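PDB 6WI4: caspase-3 from Porites astreoides, which is a cysteine protease of the caspase family that probably cleaves target proteins after aspartate during coral apoptosis. Local coordinates for residues I13-N19 and F83-T89; Q60-R66 and Y97-M103; F125-A129 and S167-Q171. The contacts are given in a common frame with arbitrary orientation. Residue numbers count along the deposited sequence, not the author numbering.

Contact 1: residues I13-N19 and F83-T89; sequences IAVIINN and FIFSILT
The anchor of this parallel pair is Val15 O, which takes two hydrogen bonds from one residue: Ser86 N and Ser86 OG each donate to it at 2.8 Å, the serine being in the p rotamer that folds its hydroxyl back onto the neighbouring strand. Either side of this point the parallel ladder runs on: Ile84 N to Ile13 O (3.0 Å), Val15 N to Ile84 O (2.9 Å), Ile17 N to Ser86 O (3.0 Å), Leu88 N to Ile17 O (2.9 Å) and Asn19 N to Leu88 O (2.9 Å). Strands 13-18 and 83-88 are extended and run 5° apart, their axes 4.5 Å from each other, in a register that pairs Ala14 with Ile84 and Asn18 with Leu88. CA-H...O contacts, such as Ala14 CA to Ile84 O at 3.3 Å, fill in between.

Ala14, Ile16, Asn18, Ile84, Ser86 and Leu88 share one face, packed under helix 36-49; Ala14 CB lies 3.7 Å from Ile84 CB. On the opposite face, toward helix 62-73, Ile17 (m) puts CD1 3.7 Å from Phe85 CZ, and Val15 CG1 sits 4.1 Å from Phe85 CD2. Phe83 (t) swings its ring back so that CD1 reaches 3.4 Å from Ile13 O.

These are two central strands of the caspase alpha/beta fold, with helices on both faces. Apolar side chains dominate until the C-terminal ends, where Asn18 bonds to Thr36, Asn19 OD1 accepts from Gln60 N, and Asn19 ND2 and Thr89 OG1 both bond to Tyr97 O: an apolar interior gives way to polar links with helix 36-49 and strand 95-98.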
loop_
_atom_site.group_PDB
_atom_site.type_symbol
_atom_site.label_atom_id
_atom_site.label_comp_id
_atom_site.label_asym_id
_atom_site.label_seq_id
_atom_site.Cartn_x
_atom_site.Cartn_y
_atom_site.Cartn_z
ATOM N N ILE A 13 7.545 -4.511 -11.576
ATOM C CA ILE A 13 7.417 -3.070 -11.397
ATOM C C ILE A 13 6.749 -2.810 -10.059
ATOM O O ILE A 13 5.832 -3.540 -9.653
ATOM C CB ILE A 13 6.616 -2.445 -12.551
ATOM C CG1 ILE A 13 7.331 -2.696 -13.884
ATOM C CG2 ILE A 13 6.405 -0.942 -12.328
ATOM C CD1 ILE A 13 6.450 -2.470 -15.082
ATOM N N ALA A 14 7.207 -1.767 -9.368
ATOM C CA ALA A 14 6.585 -1.311 -8.127
ATOM C C ALA A 14 6.249 0.163 -8.283
ATOM O O ALA A 14 7.151 0.993 -8.415
ATOM C CB ALA A 14 7.507 -1.528 -6.924
ATOM N N VAL A 15 4.974 0.479 -8.271
ATOM C CA VAL A 15 4.491 1.851 -8.396
ATOM C C VAL A 15 4.294 2.460 -7.012
ATOM O O VAL A 15 3.722 1.825 -6.118
ATOM C CB VAL A 15 3.171 1.891 -9.186
ATOM C CG1 VAL A 15 2.590 3.304 -9.175
ATOM C CG2 VAL A 15 3.379 1.374 -10.601
ATOM N N ILE A 16 4.742 3.704 -6.836
ATOM C CA ILE A 16 4.434 4.511 -5.653
ATOM C C ILE A 16 3.785 5.798 -6.120
ATOM O O ILE A 16 4.409 6.576 -6.852
ATOM C CB ILE A 16 5.686 4.836 -4.825
ATOM C CG1 ILE A 16 6.379 3.557 -4.374
ATOM C CG2 ILE A 16 5.318 5.721 -3.633
ATOM C CD1 ILE A 16 7.768 3.834 -3.803
ATOM N N ILE A 17 2.559 6.044 -5.673
ATOM C CA ILE A 17 1.870 7.305 -5.909
ATOM C C ILE A 17 1.792 8.033 -4.577
ATOM O O ILE A 17 1.219 7.522 -3.612
ATOM C CB ILE A 17 0.488 7.086 -6.534
ATOM C CG1 ILE A 17 0.658 6.476 -7.936
ATOM C CG2 ILE A 17 -0.261 8.411 -6.613
ATOM C CD1 ILE A 17 -0.626 5.949 -8.546
ATOM N N ASN A 18 2.396 9.215 -4.518
ATOM C CA ASN A 18 2.589 9.964 -3.282
ATOM C C ASN A 18 1.823 11.278 -3.390
ATOM O O ASN A 18 2.299 12.221 -4.033
ATOM C CB ASN A 18 4.079 10.207 -3.068
ATOM C CG ASN A 18 4.364 11.020 -1.836
ATOM O OD1 ASN A 18 3.978 10.641 -0.733
ATOM N ND2 ASN A 18 5.043 12.157 -2.014
ATOM N N ASN A 19 0.649 11.363 -2.764
ATOM C CA ASN A 19 -0.174 12.567 -2.850
ATOM C C ASN A 19 -0.042 13.373 -1.560
ATOM O O ASN A 19 -0.502 12.952 -0.490
ATOM C CB ASN A 19 -1.622 12.199 -3.172
ATOM C CG ASN A 19 -1.820 11.914 -4.649
ATOM O OD1 ASN A 19 -0.895 12.075 -5.454
ATOM N ND2 ASN A 19 -3.025 11.480 -5.020
ATOM N N PHE A 83 3.971 -7.971 -9.157
ATOM C CA PHE A 83 3.656 -6.561 -9.385
ATOM C C PHE A 83 3.295 -5.918 -8.060
ATOM O O PHE A 83 2.594 -6.530 -7.251
ATOM C CB PHE A 83 2.495 -6.392 -10.377
ATOM C CG PHE A 83 2.031 -4.966 -10.545
ATOM C CD1 PHE A 83 2.826 -4.042 -11.205
ATOM C CD2 PHE A 83 0.797 -4.559 -10.059
ATOM C CE1 PHE A 83 2.402 -2.724 -11.357
ATOM C CE2 PHE A 83 0.368 -3.247 -10.207
ATOM C CZ PHE A 83 1.177 -2.329 -10.862
ATOM N N ILE A 84 3.756 -4.683 -7.846
ATOM C CA ILE A 84 3.455 -3.918 -6.636
ATOM C C ILE A 84 2.834 -2.588 -7.029
ATOM O O ILE A 84 3.360 -1.895 -7.907
ATOM C CB ILE A 84 4.719 -3.682 -5.791
ATOM C CG1 ILE A 84 5.167 -4.989 -5.145
ATOM C CG2 ILE A 84 4.484 -2.570 -4.748
ATOM C CD1 ILE A 84 6.479 -4.864 -4.375
ATOM N N PHE A 85 1.744 -2.220 -6.354
ATOM C CA PHE A 85 1.137 -0.898 -6.467
ATOM C C PHE A 85 0.947 -0.332 -5.067
ATOM O O PHE A 85 0.390 -1.008 -4.201
ATOM C CB PHE A 85 -0.210 -0.967 -7.196
ATOM C CG PHE A 85 -0.913 0.351 -7.302
ATOM C CD1 PHE A 85 -1.719 0.816 -6.266
ATOM C CD2 PHE A 85 -0.802 1.111 -8.449
ATOM C CE1 PHE A 85 -2.368 2.025 -6.362
ATOM C CE2 PHE A 85 -1.461 2.331 -8.551
ATOM C CZ PHE A 85 -2.247 2.776 -7.511
ATOM N N SER A 86 1.383 0.904 -4.843
ATOM C CA SER A 86 1.215 1.507 -3.527
ATOM C C SER A 86 0.766 2.949 -3.692
ATOM O O SER A 86 1.157 3.632 -4.638
ATOM C CB SER A 86 2.510 1.430 -2.696
ATOM O OG SER A 86 3.561 2.187 -3.299
ATOM N N ILE A 87 -0.073 3.408 -2.772
ATOM C CA ILE A 87 -0.540 4.784 -2.837
ATOM C C ILE A 87 -0.630 5.351 -1.431
ATOM O O ILE A 87 -1.053 4.673 -0.490
ATOM C CB ILE A 87 -1.879 4.904 -3.598
ATOM C CG1 ILE A 87 -2.240 6.382 -3.792
ATOM C CG2 ILE A 87 -2.976 4.111 -2.908
ATOM C CD1 ILE A 87 -3.273 6.618 -4.906
ATOM N N LEU A 88 -0.193 6.599 -1.299
ATOM C CA LEU A 88 -0.147 7.343 -0.048
ATOM C C LEU A 88 -0.995 8.586 -0.264
ATOM O O LEU A 88 -0.609 9.469 -1.038
ATOM C CB LEU A 88 1.300 7.708 0.301
ATOM C CG LEU A 88 2.372 6.651 0.016
ATOM C CD1 LEU A 88 3.757 7.289 0.154
ATOM C CD2 LEU A 88 2.226 5.477 0.980
ATOM N N THR A 89 -2.159 8.655 0.377
ATOM C CA THR A 89 -3.108 9.715 0.033
ATOM C C THR A 89 -4.192 9.783 1.106
ATOM O O THR A 89 -4.171 9.034 2.087
ATOM C CB THR A 89 -3.696 9.482 -1.368
ATOM O OG1 THR A 89 -4.449 10.633 -1.781
ATOM C CG2 THR A 89 -4.586 8.228 -1.436
#

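Contact 2: residues Q60-R66 and Y97-M103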
loop_
_atom_site.group_PDB
_atom_site.type_symbol
_atom_site.label_atom_id
_atom_site.label_comp_id
_atom_site.label_asym_id
_atom_site.label_seq_id
_atom_site.Cartn_x
_atom_site.Cartn_y
_atom_site.Cartn_z
ATOM N N GLN A 60 -0.802 13.284 -7.995
ATOM C CA GLN A 60 -1.499 12.854 -9.203
ATOM C C GLN A 60 -3.004 13.036 -9.067
ATOM O O GLN A 60 -3.583 12.718 -8.027
ATOM C CB GLN A 60 -1.199 11.381 -9.486
ATOM C CG GLN A 60 0.285 11.107 -9.672
ATOM C CD GLN A 60 0.836 11.726 -10.931
ATOM O OE1 GLN A 60 0.516 11.293 -12.037
ATOM N NE2 GLN A 60 1.685 12.746 -10.773
ATOM N N THR A 61 -3.632 13.540 -10.134
ATOM C CA THR A 61 -5.086 13.603 -10.202
ATOM C C THR A 61 -5.675 12.209 -10.374
ATOM O O THR A 61 -4.968 11.233 -10.636
ATOM C CB THR A 61 -5.536 14.474 -11.375
ATOM O OG1 THR A 61 -5.082 13.882 -12.600
ATOM C CG2 THR A 61 -4.984 15.871 -11.250
ATOM N N ARG A 62 -7.005 12.123 -10.259
ATOM C CA ARG A 62 -7.674 10.856 -10.531
ATOM C C ARG A 62 -7.389 10.378 -11.946
ATOM O O ARG A 62 -7.122 9.193 -12.165
ATOM C CB ARG A 62 -9.176 10.997 -10.317
ATOM C CG ARG A 62 -9.518 11.224 -8.870
ATOM C CD ARG A 62 -10.991 11.457 -8.699
ATOM N NE ARG A 62 -11.415 12.740 -9.242
ATOM C CZ ARG A 62 -12.661 13.190 -9.157
ATOM N NH1 ARG A 62 -13.578 12.460 -8.536
ATOM N NH2 ARG A 62 -12.986 14.362 -9.683
ATOM N N ALA A 63 -7.435 11.289 -12.920
ATOM C CA ALA A 63 -7.194 10.887 -14.299
ATOM C C ALA A 63 -5.772 10.376 -14.478
ATOM O O ALA A 63 -5.538 9.406 -15.210
ATOM C CB ALA A 63 -7.470 12.058 -15.239
ATOM N N GLU A 64 -4.817 10.999 -13.789
ATOM C CA GLU A 64 -3.434 10.552 -13.882
ATOM C C GLU A 64 -3.236 9.207 -13.199
ATOM O O GLU A 64 -2.483 8.366 -13.702
ATOM C CB GLU A 64 -2.510 11.605 -13.289
ATOM C CG GLU A 64 -2.413 12.835 -14.195
ATOM C CD GLU A 64 -1.734 14.011 -13.548
ATOM O OE1 GLU A 64 -1.802 14.154 -12.307
ATOM O OE2 GLU A 64 -1.144 14.821 -14.300
ATOM N N ILE A 65 -3.910 8.980 -12.066
ATOM C CA ILE A 65 -3.848 7.671 -11.418
ATOM C C ILE A 65 -4.386 6.600 -12.359
ATOM O O ILE A 65 -3.777 5.538 -12.534
ATOM C CB ILE A 65 -4.611 7.693 -10.078
ATOM C CG1 ILE A 65 -3.922 8.625 -9.082
ATOM C CG2 ILE A 65 -4.689 6.296 -9.490
ATOM C CD1 ILE A 65 -4.741 8.889 -7.833
ATOM N N ARG A 66 -5.524 6.879 -13.000
ATOM C CA ARG A 66 -6.092 5.924 -13.943
ATOM C C ARG A 66 -5.153 5.694 -15.124
ATOM O O ARG A 66 -4.998 4.558 -15.590
ATOM C CB ARG A 66 -7.462 6.413 -14.425
ATOM C CG ARG A 66 -8.541 6.432 -13.336
ATOM C CD ARG A 66 -9.941 6.511 -13.934
ATOM N NE ARG A 66 -10.964 6.351 -12.902
ATOM C CZ ARG A 66 -11.579 7.365 -12.306
ATOM N NH1 ARG A 66 -12.491 7.136 -11.370
ATOM N NH2 ARG A 66 -11.284 8.610 -12.653
ATOM N N TYR A 97 -8.166 9.327 -2.634
ATOM C CA TYR A 97 -8.193 10.646 -3.254
ATOM C C TYR A 97 -7.088 10.789 -4.289
ATOM O O TYR A 97 -5.908 10.570 -3.987
ATOM C CB TYR A 97 -8.036 11.751 -2.210
ATOM C CG TYR A 97 -9.315 12.173 -1.523
ATOM C CD1 TYR A 97 -9.844 11.425 -0.489
ATOM C CD2 TYR A 97 -9.967 13.342 -1.890
ATOM C CE1 TYR A 97 -11.005 11.819 0.154
ATOM C CE2 TYR A 97 -11.125 13.741 -1.258
ATOM C CZ TYR A 97 -11.635 12.980 -0.233
ATOM O OH TYR A 97 -12.792 13.370 0.407
ATOM N N GLY A 98 -7.466 11.176 -5.505
ATOM C CA GLY A 98 -6.555 11.931 -6.342
ATOM C C GLY A 98 -6.456 13.351 -5.809
ATOM O O GLY A 98 -7.163 13.745 -4.882
ATOM N N THR A 99 -5.577 14.156 -6.405
ATOM C CA THR A 99 -5.491 15.533 -5.932
ATOM C C THR A 99 -6.787 16.294 -6.149
ATOM O O THR A 99 -7.026 17.293 -5.464
ATOM C CB THR A 99 -4.353 16.283 -6.618
ATOM O OG1 THR A 99 -4.490 16.153 -8.033
ATOM C CG2 THR A 99 -3.012 15.725 -6.181
ATOM N N ASP A 100 -7.638 15.832 -7.066
ATOM C CA ASP A 100 -8.844 16.559 -7.429
ATOM C C ASP A 100 -10.132 15.952 -6.887
ATOM O O ASP A 100 -11.189 16.573 -7.048
ATOM C CB ASP A 100 -8.956 16.675 -8.959
ATOM C CG ASP A 100 -9.026 15.326 -9.644
ATOM O OD1 ASP A 100 -8.334 14.393 -9.195
ATOM O OD2 ASP A 100 -9.785 15.183 -10.628
ATOM N N GLY A 101 -10.091 14.780 -6.268
ATOM C CA GLY A 101 -11.312 14.161 -5.788
ATOM C C GLY A 101 -11.138 12.669 -5.579
ATOM O O GLY A 101 -10.035 12.130 -5.676
ATOM N N THR A 102 -12.264 12.009 -5.326
ATOM C CA THR A 102 -12.267 10.617 -4.901
ATOM C C THR A 102 -12.468 9.667 -6.073
ATOM O O THR A 102 -13.099 10.001 -7.081
ATOM C CB THR A 102 -13.361 10.355 -3.861
ATOM O OG1 THR A 102 -14.643 10.668 -4.426
ATOM C CG2 THR A 102 -13.142 11.193 -2.629
ATOM N N MET A 103 -11.931 8.462 -5.919
ATOM C CA MET A 103 -12.218 7.363 -6.823
ATOM C C MET A 103 -12.285 6.077 -6.018
ATOM O O MET A 103 -11.670 5.957 -4.957
ATOM C CB MET A 103 -11.172 7.240 -7.937
ATOM C CG MET A 103 -9.748 7.219 -7.437
ATOM S SD MET A 103 -8.516 7.108 -8.749
ATOM C CE MET A 103 -8.921 5.517 -9.448
HETATM O O HOH W 1 -8.900 13.833 -12.757
#
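Charge and hydrogen bonding dominate here, and Asp100 is the hub. Its OD1 accepts from the backbone Arg62 N at 2.8 Å, while OD2 makes a salt bridge with the guanidinium of the same arginine, 3.2 Å to Arg62 NE and 3.4 Å to Arg62 NH2, both weak as hydrogen bonds. Arg62 NH1 reaches on to Thr102 O (2.9 Å), and one face of the guanidinium lies against backbone atoms of the turn, Asp100 O and Gly101 C. Backbone to backbone, Thr99 N donates to Gln60 O at 2.9 Å.

Helix capping accounts for the rest of the polar set. Thr61 is the N-cap of helix 62-73 and forms a capping box with Glu64: Glu64 N gives to Thr61 OG1 (3.1 Å) and Thr61 N to Glu64 OE1 (2.9 Å). Water 1 takes the proton of Ala63 N at 2.9 Å and donates to Asp100 OD2 at 2.7 Å.

The apolar part is small. Ile65 CG2 meets Met103 SD at 4.0 Å, Ile65 CD1 rests 3.8 Å from Gly98 CA, and Leu108 of helix 105-110 touches both side chains. Farther out, the Arg66 guanidinium lays a face over Met103 CE.

Thr99 and Asp100 form the type I turn of a beta hairpin; a CB on Gly98 would clash with Arg62 N, and the backbone angles of Gly101 themselves call for glycine. The first turn of the helix thus has its amides met by its own cap, a hairpin carboxylate and a water, and Asp100 joins the Thr99-Gln60 and Arg62-Thr102 bonds in tying the hairpin to it.

Contact 3: residues F125-A129 and S167-Q171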
loop_
_atom_site.group_PDB
_atom_site.type_symbol
_atom_site.label_atom_id
_atom_site.label_comp_id
_atom_site.label_asym_id
_atom_site.label_seq_id
_atom_site.Cartn_x
_atom_site.Cartn_y
_atom_site.Cartn_z
ATOM N N PHE A 125 -0.969 -4.791 -3.341
ATOM C CA PHE A 125 -1.410 -3.409 -3.211
ATOM C C PHE A 125 -1.205 -2.954 -1.774
ATOM O O PHE A 125 -1.600 -3.659 -0.840
ATOM C CB PHE A 125 -2.878 -3.281 -3.617
ATOM C CG PHE A 125 -3.095 -3.427 -5.080
ATOM C CD1 PHE A 125 -3.007 -4.667 -5.686
ATOM C CD2 PHE A 125 -3.345 -2.318 -5.867
ATOM C CE1 PHE A 125 -3.185 -4.800 -7.053
ATOM C CE2 PHE A 125 -3.517 -2.447 -7.225
ATOM C CZ PHE A 125 -3.441 -3.692 -7.817
ATOM N N PHE A 126 -0.567 -1.797 -1.596
ATOM C CA PHE A 126 -0.334 -1.214 -0.280
ATOM C C PHE A 126 -1.015 0.143 -0.210
ATOM O O PHE A 126 -0.822 0.979 -1.098
ATOM C CB PHE A 126 1.160 -1.041 0.007
ATOM C CG PHE A 126 1.953 -2.311 -0.067
ATOM C CD1 PHE A 126 2.470 -2.756 -1.274
ATOM C CD2 PHE A 126 2.214 -3.041 1.086
ATOM C CE1 PHE A 126 3.214 -3.924 -1.342
ATOM C CE2 PHE A 126 2.954 -4.217 1.021
ATOM C CZ PHE A 126 3.458 -4.651 -0.194
ATOM N N PHE A 127 -1.776 0.378 0.854
ATOM C CA PHE A 127 -2.535 1.617 0.999
ATOM C C PHE A 127 -2.187 2.289 2.313
ATOM O O PHE A 127 -2.359 1.686 3.378
ATOM C CB PHE A 127 -4.042 1.355 0.975
ATOM C CG PHE A 127 -4.533 0.701 -0.267
ATOM C CD1 PHE A 127 -4.806 1.452 -1.392
ATOM C CD2 PHE A 127 -4.729 -0.664 -0.318
ATOM C CE1 PHE A 127 -5.256 0.842 -2.558
ATOM C CE2 PHE A 127 -5.200 -1.279 -1.479
ATOM C CZ PHE A 127 -5.463 -0.521 -2.595
ATOM N N GLN A 128 -1.752 3.549 2.251
ATOM C CA GLN A 128 -1.718 4.424 3.416
ATOM C C GLN A 128 -2.719 5.539 3.128
ATOM O O GLN A 128 -2.448 6.431 2.320
ATOM C CB GLN A 128 -0.320 4.973 3.683
ATOM C CG GLN A 128 -0.288 6.093 4.729
ATOM C CD GLN A 128 -0.901 5.685 6.060
ATOM O OE1 GLN A 128 -0.648 4.588 6.570
ATOM N NE2 GLN A 128 -1.702 6.576 6.639
ATOM N N ALA A 129 -3.887 5.464 3.772
ATOM C CA ALA A 129 -5.007 6.364 3.541
ATOM C C ALA A 129 -6.067 6.087 4.593
ATOM O O ALA A 129 -6.165 4.976 5.122
ATOM C CB ALA A 129 -5.607 6.187 2.134
ATOM N N SER A 167 4.044 7.755 8.298
ATOM C CA SER A 167 2.869 7.095 8.849
ATOM C C SER A 167 3.239 5.882 9.697
ATOM O O SER A 167 4.268 5.226 9.491
ATOM C CB SER A 167 1.900 6.674 7.741
ATOM O OG SER A 167 2.441 5.631 6.943
ATOM N N TRP A 168 2.367 5.587 10.661
ATOM C CA TRP A 168 2.560 4.426 11.515
ATOM C C TRP A 168 2.689 3.159 10.684
ATOM O O TRP A 168 3.582 2.339 10.910
ATOM C CB TRP A 168 1.380 4.276 12.468
ATOM C CG TRP A 168 1.217 5.385 13.437
ATOM C CD1 TRP A 168 2.035 6.469 13.606
ATOM C CD2 TRP A 168 0.163 5.519 14.393
ATOM N NE1 TRP A 168 1.546 7.269 14.618
ATOM C CE2 TRP A 168 0.398 6.704 15.113
ATOM C CE3 TRP A 168 -0.958 4.745 14.710
ATOM C CZ2 TRP A 168 -0.449 7.134 16.135
ATOM C CZ3 TRP A 168 -1.801 5.175 15.711
ATOM C CH2 TRP A 168 -1.543 6.356 16.415
ATOM N N PHE A 169 1.800 2.986 9.709
ATOM C CA PHE A 169 1.803 1.767 8.910
ATOM C C PHE A 169 3.069 1.647 8.067
ATOM O O PHE A 169 3.725 0.601 8.076
ATOM C CB PHE A 169 0.556 1.747 8.035
ATOM C CG PHE A 169 0.462 0.582 7.093
ATOM C CD1 PHE A 169 0.380 -0.715 7.570
ATOM C CD2 PHE A 169 0.391 0.804 5.728
ATOM C CE1 PHE A 169 0.263 -1.777 6.698
ATOM C CE2 PHE A 169 0.269 -0.255 4.839
ATOM C CZ PHE A 169 0.205 -1.545 5.327
ATOM N N ILE A 170 3.425 2.695 7.315
ATOM C CA ILE A 170 4.573 2.560 6.421
ATOM C C ILE A 170 5.874 2.488 7.218
ATOM O O ILE A 170 6.780 1.722 6.859
ATOM C CB ILE A 170 4.592 3.689 5.372
ATOM C CG1 ILE A 170 3.341 3.633 4.490
ATOM C CG2 ILE A 170 5.856 3.589 4.507
ATOM C CD1 ILE A 170 3.194 2.335 3.675
ATOM N N GLN A 171 5.989 3.264 8.312
ATOM C CA GLN A 171 7.131 3.131 9.224
ATOM C C GLN A 171 7.287 1.686 9.682
ATOM O O GLN A 171 8.396 1.135 9.714
ATOM C CB GLN A 171 6.953 4.021 10.468
ATOM C CG GLN A 171 7.262 5.511 10.355
ATOM C CD GLN A 171 7.238 6.212 11.724
ATOM O OE1 GLN A 171 8.206 6.126 12.492
ATOM N NE2 GLN A 171 6.130 6.898 12.037
HETATM O O HOH W 2 -0.561 4.595 9.342
#
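In the caspase fold, helix 168-180 packs against the central sheet beside the substrate cleft, and here its first turn meets the end of strand 123-128. Phe126 comes first, its CA-to-CB bond pointing toward the helix, but its ring stops short, Phe126 CD2 being 4.9 Å from Phe169 CZ; it packs instead on Ile84 and Ser86 of the neighbouring strand. Phe127 sends its side chain away, to stack with Tyr151, and offers its backbone: Phe127 O lies 3.6 Å from Phe169 CE2.

Gln128 does most of the work. Its CB touches Ile170 CG1 at 4.0 Å, and its OE1 sits 3.4 Å from Phe169 CB, near the plane of that ring at its edge. OE1 also comes within 3.3 Å of Ser167 OG without bonding to it; that hydroxyl N-caps the helix, accepting from Ile170 N at 3.1 Å, and is paired with Asp39. The amide end, Gln128 NE2, bonds to Ser159 and to an acidic side chain of the bound peptide inhibitor; Trp168 also packs on an acidic side chain of the peptide, not necessarily the same one. Gln128 is probably the glutamine of the caspase QACxG motif, two residues before the catalytic cysteine, which in relatives lines the S1 pocket for aspartate.

The two segments share no direct hydrogen bond. Water 2 joins them, accepting from Phe169 N at 2.9 Å and donating to Gln128 OE1 at 2.8 Å.

How the contacts relate
Contacts 1 and 3 are buried near the middle of the chain and share the central sheet: strands 83-88 and 123-128 are neighbours, joined by Phe126 N to Phe85 O (2.9 Å) and Thr89 N to Gln128 O (3.0 Å). Contact 2 lies farther out, its centre about 16 Å from the centre of the chain, and is partly exposed; it meets contact 1 at the C-terminal strand ends, where Thr89 OG1 approaches Tyr97 O at 2.6 Å, but does not touch contact 3. Chemistry follows place: a backbone ladder between apolar faces in contact 1, a salt bridge and aspartate-to-backbone bond in contact 2, a water bridge beside the inhibitor in contact 3, the last two each holding a helix N-cap.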